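Local coordinates for interferon-activable protein 202 (Mus musculus, PDB 4L5R) that binds double-stranded DNA without sequence specificity through its first HIN-200 domain and restrains the AIM2 inflammasome, probably by sequestering cytoplasmic DNA, at residues V51-N55 against M56-E60. Residues are numbered along the deposited sequence; the frame is centred on the assembly and turned at random.
With NA (sodium ion), chain D.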
loop_
_atom_site.group_PDB
_atom_site.type_symbol
_atom_site.label_atom_id
_atom_site.label_comp_id
_atom_site.label_asym_id
_atom_site.label_seq_id
_atom_site.Cartn_x
_atom_site.Cartn_y
_atom_site.Cartn_z
ATOM N N VAL A 51 -3.485 1.217 -3.957
ATOM C CA VAL A 51 -3.037 1.782 -5.206
ATOM C C VAL A 51 -1.564 2.160 -5.048
ATOM O O VAL A 51 -1.151 2.660 -3.988
ATOM C CB VAL A 51 -3.833 3.062 -5.550
ATOM C CG1 VAL A 51 -3.464 3.580 -6.963
ATOM C CG2 VAL A 51 -5.342 2.827 -5.405
ATOM N N LYS A 52 -0.776 1.867 -6.076
ATOM C CA LYS A 52 0.597 2.363 -6.152
ATOM C C LYS A 52 0.670 3.306 -7.329
ATOM O O LYS A 52 0.322 2.934 -8.465
ATOM C CB LYS A 52 1.589 1.216 -6.336
ATOM C CG LYS A 52 1.708 0.293 -5.108
ATOM C CD LYS A 52 2.426 -1.010 -5.449
ATOM C CE LYS A 52 2.609 -1.870 -4.186
ATOM N NZ LYS A 52 3.401 -3.089 -4.486
ATOM N N VAL A 53 1.125 4.530 -7.067
ATOM C CA VAL A 53 1.112 5.567 -8.091
ATOM C C VAL A 53 2.556 5.979 -8.380
ATOM O O VAL A 53 3.312 6.271 -7.462
ATOM C CB VAL A 53 0.274 6.787 -7.647
ATOM C CG1 VAL A 53 0.196 7.820 -8.773
ATOM C CG2 VAL A 53 -1.140 6.360 -7.205
ATOM N N PHE A 54 2.940 5.956 -9.649
ATOM C CA PHE A 54 4.333 6.171 -10.043
ATOM C C PHE A 54 4.511 7.488 -10.755
ATOM O O PHE A 54 5.624 7.947 -10.977
ATOM C CB PHE A 54 4.812 5.017 -10.925
ATOM C CG PHE A 54 4.758 3.703 -10.218
ATOM C CD1 PHE A 54 5.700 3.394 -9.260
ATOM C CD2 PHE A 54 3.738 2.804 -10.461
ATOM C CE1 PHE A 54 5.637 2.195 -8.555
ATOM C CE2 PHE A 54 3.672 1.596 -9.766
ATOM C CZ PHE A 54 4.619 1.291 -8.822
ATOM N N ASN A 55 3.397 8.109 -11.097
ATOM C CA ASN A 55 3.446 9.370 -11.813
ATOM C C ASN A 55 3.210 10.515 -10.843
ATOM O O ASN A 55 2.094 10.711 -10.385
ATOM C CB ASN A 55 2.402 9.371 -12.926
ATOM C CG ASN A 55 2.394 10.663 -13.703
ATOM O OD1 ASN A 55 3.203 11.552 -13.441
ATOM N ND2 ASN A 55 1.480 10.777 -14.669
ATOM N N MET A 56 4.271 11.252 -10.505
ATOM C CA MET A 56 4.168 12.301 -9.480
ATOM C C MET A 56 3.204 13.432 -9.849
ATOM O O MET A 56 2.693 14.131 -8.967
ATOM C CB MET A 56 5.551 12.886 -9.131
ATOM C CG MET A 56 6.474 11.918 -8.436
ATOM S SD MET A 56 5.712 11.186 -6.967
ATOM C CE MET A 56 5.103 9.638 -7.616
ATOM N N ASP A 57 2.959 13.612 -11.147
ATOM C CA ASP A 57 1.957 14.561 -11.616
ATOM C C ASP A 57 0.568 14.279 -11.048
ATOM O O ASP A 57 -0.299 15.143 -11.058
ATOM C CB ASP A 57 1.884 14.546 -13.143
ATOM C CG ASP A 57 3.106 15.170 -13.793
ATOM O OD1 ASP A 57 3.863 15.880 -13.092
ATOM O OD2 ASP A 57 3.305 14.947 -15.004
ATOM N N LEU A 58 0.358 13.076 -10.532
ATOM C CA LEU A 58 -0.954 12.712 -10.018
ATOM C C LEU A 58 -1.117 13.002 -8.533
ATOM O O LEU A 58 -2.215 12.875 -7.991
ATOM C CB LEU A 58 -1.221 11.232 -10.271
ATOM C CG LEU A 58 -1.087 10.783 -11.726
ATOM C CD1 LEU A 58 -1.311 9.274 -11.800
ATOM C CD2 LEU A 58 -2.079 11.537 -12.636
ATOM N N LYS A 59 -0.034 13.379 -7.863
ATOM C CA LYS A 59 -0.095 13.545 -6.413
ATOM C C LYS A 59 -1.180 14.562 -6.061
ATOM O O LYS A 59 -1.978 14.346 -5.150
ATOM C CB LYS A 59 1.285 13.919 -5.833
ATOM C CG LYS A 59 1.331 14.157 -4.318
ATOM C CD LYS A 59 0.785 12.987 -3.494
ATOM C CE LYS A 59 0.779 13.353 -2.005
ATOM N NZ LYS A 59 -0.036 12.451 -1.138
ATOM N N GLU A 60 -1.250 15.649 -6.825
ATOM C CA GLU A 60 -2.245 16.686 -6.565
ATOM C C GLU A 60 -3.683 16.214 -6.807
ATOM O O GLU A 60 -4.624 16.767 -6.243
ATOM C CB GLU A 60 -1.936 17.948 -7.394
ATOM C CG GLU A 60 -2.034 17.725 -8.892
ATOM C CD GLU A 60 -1.500 18.900 -9.700
ATOM O OE1 GLU A 60 -1.263 19.976 -9.105
ATOM O OE2 GLU A 60 -1.310 18.742 -10.926
HETATM NA NA NA D . 8.292 6.989 -10.839
HETATM O O HOH W 1 6.964 10.954 -11.771
#
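Asn55 offers two oxygens to the first turn of the 3-10 segment that follows it. Its side-chain OD1 accepts a hydrogen bond from the backbone N of Asp57 at 3.1 Å. This bond is bent, 141° at the hydrogen, and the donor sits above the amide's carbonyl plane. The backbone O of Asn55 takes the N-H of Leu58 at 2.9 Å in a straighter bond of 162°. CG of Asn55 lies anti to the backbone N (chi1 180°), beside its own carbonyl carbon, which brings OD1 to the Asp57 N-H. The amide and the Asp57 carboxylate are steeply tilted against each other, and CB of Asp57 lies 3.3 Å from Asn55 OD1. The CB of Leu58 points toward residues 51-55. Its CD1 meets CG1 of Val53 at 3.7 Å and also touches CB of Asn55. Ile82 and Phe62 add to this apolar patch. The Met56 chain bends at chi2 and chi3, and this brings CE to 3.8 Å from the backbone O of Val53 and just as near that of Phe54. A replacement of Asn55 by alanine would probably leave the Asp57 N-H without its side-chain acceptor and the start of the turn less firmly held. The backbone O of Phe54 binds the sodium ion at 2.8 Å, together with Asn36 O. A water accepts from Met56 N and bonds weakly to the same Phe54 carbonyl. In an OB fold of the first HIN-200 domain, the chain thus leaves strand 48-53 and, after two loop residues, enters a 3-10 segment whose first N-H groups are satisfied by water and Asn55, while sodium probably polarises the Phe54 carbonyl.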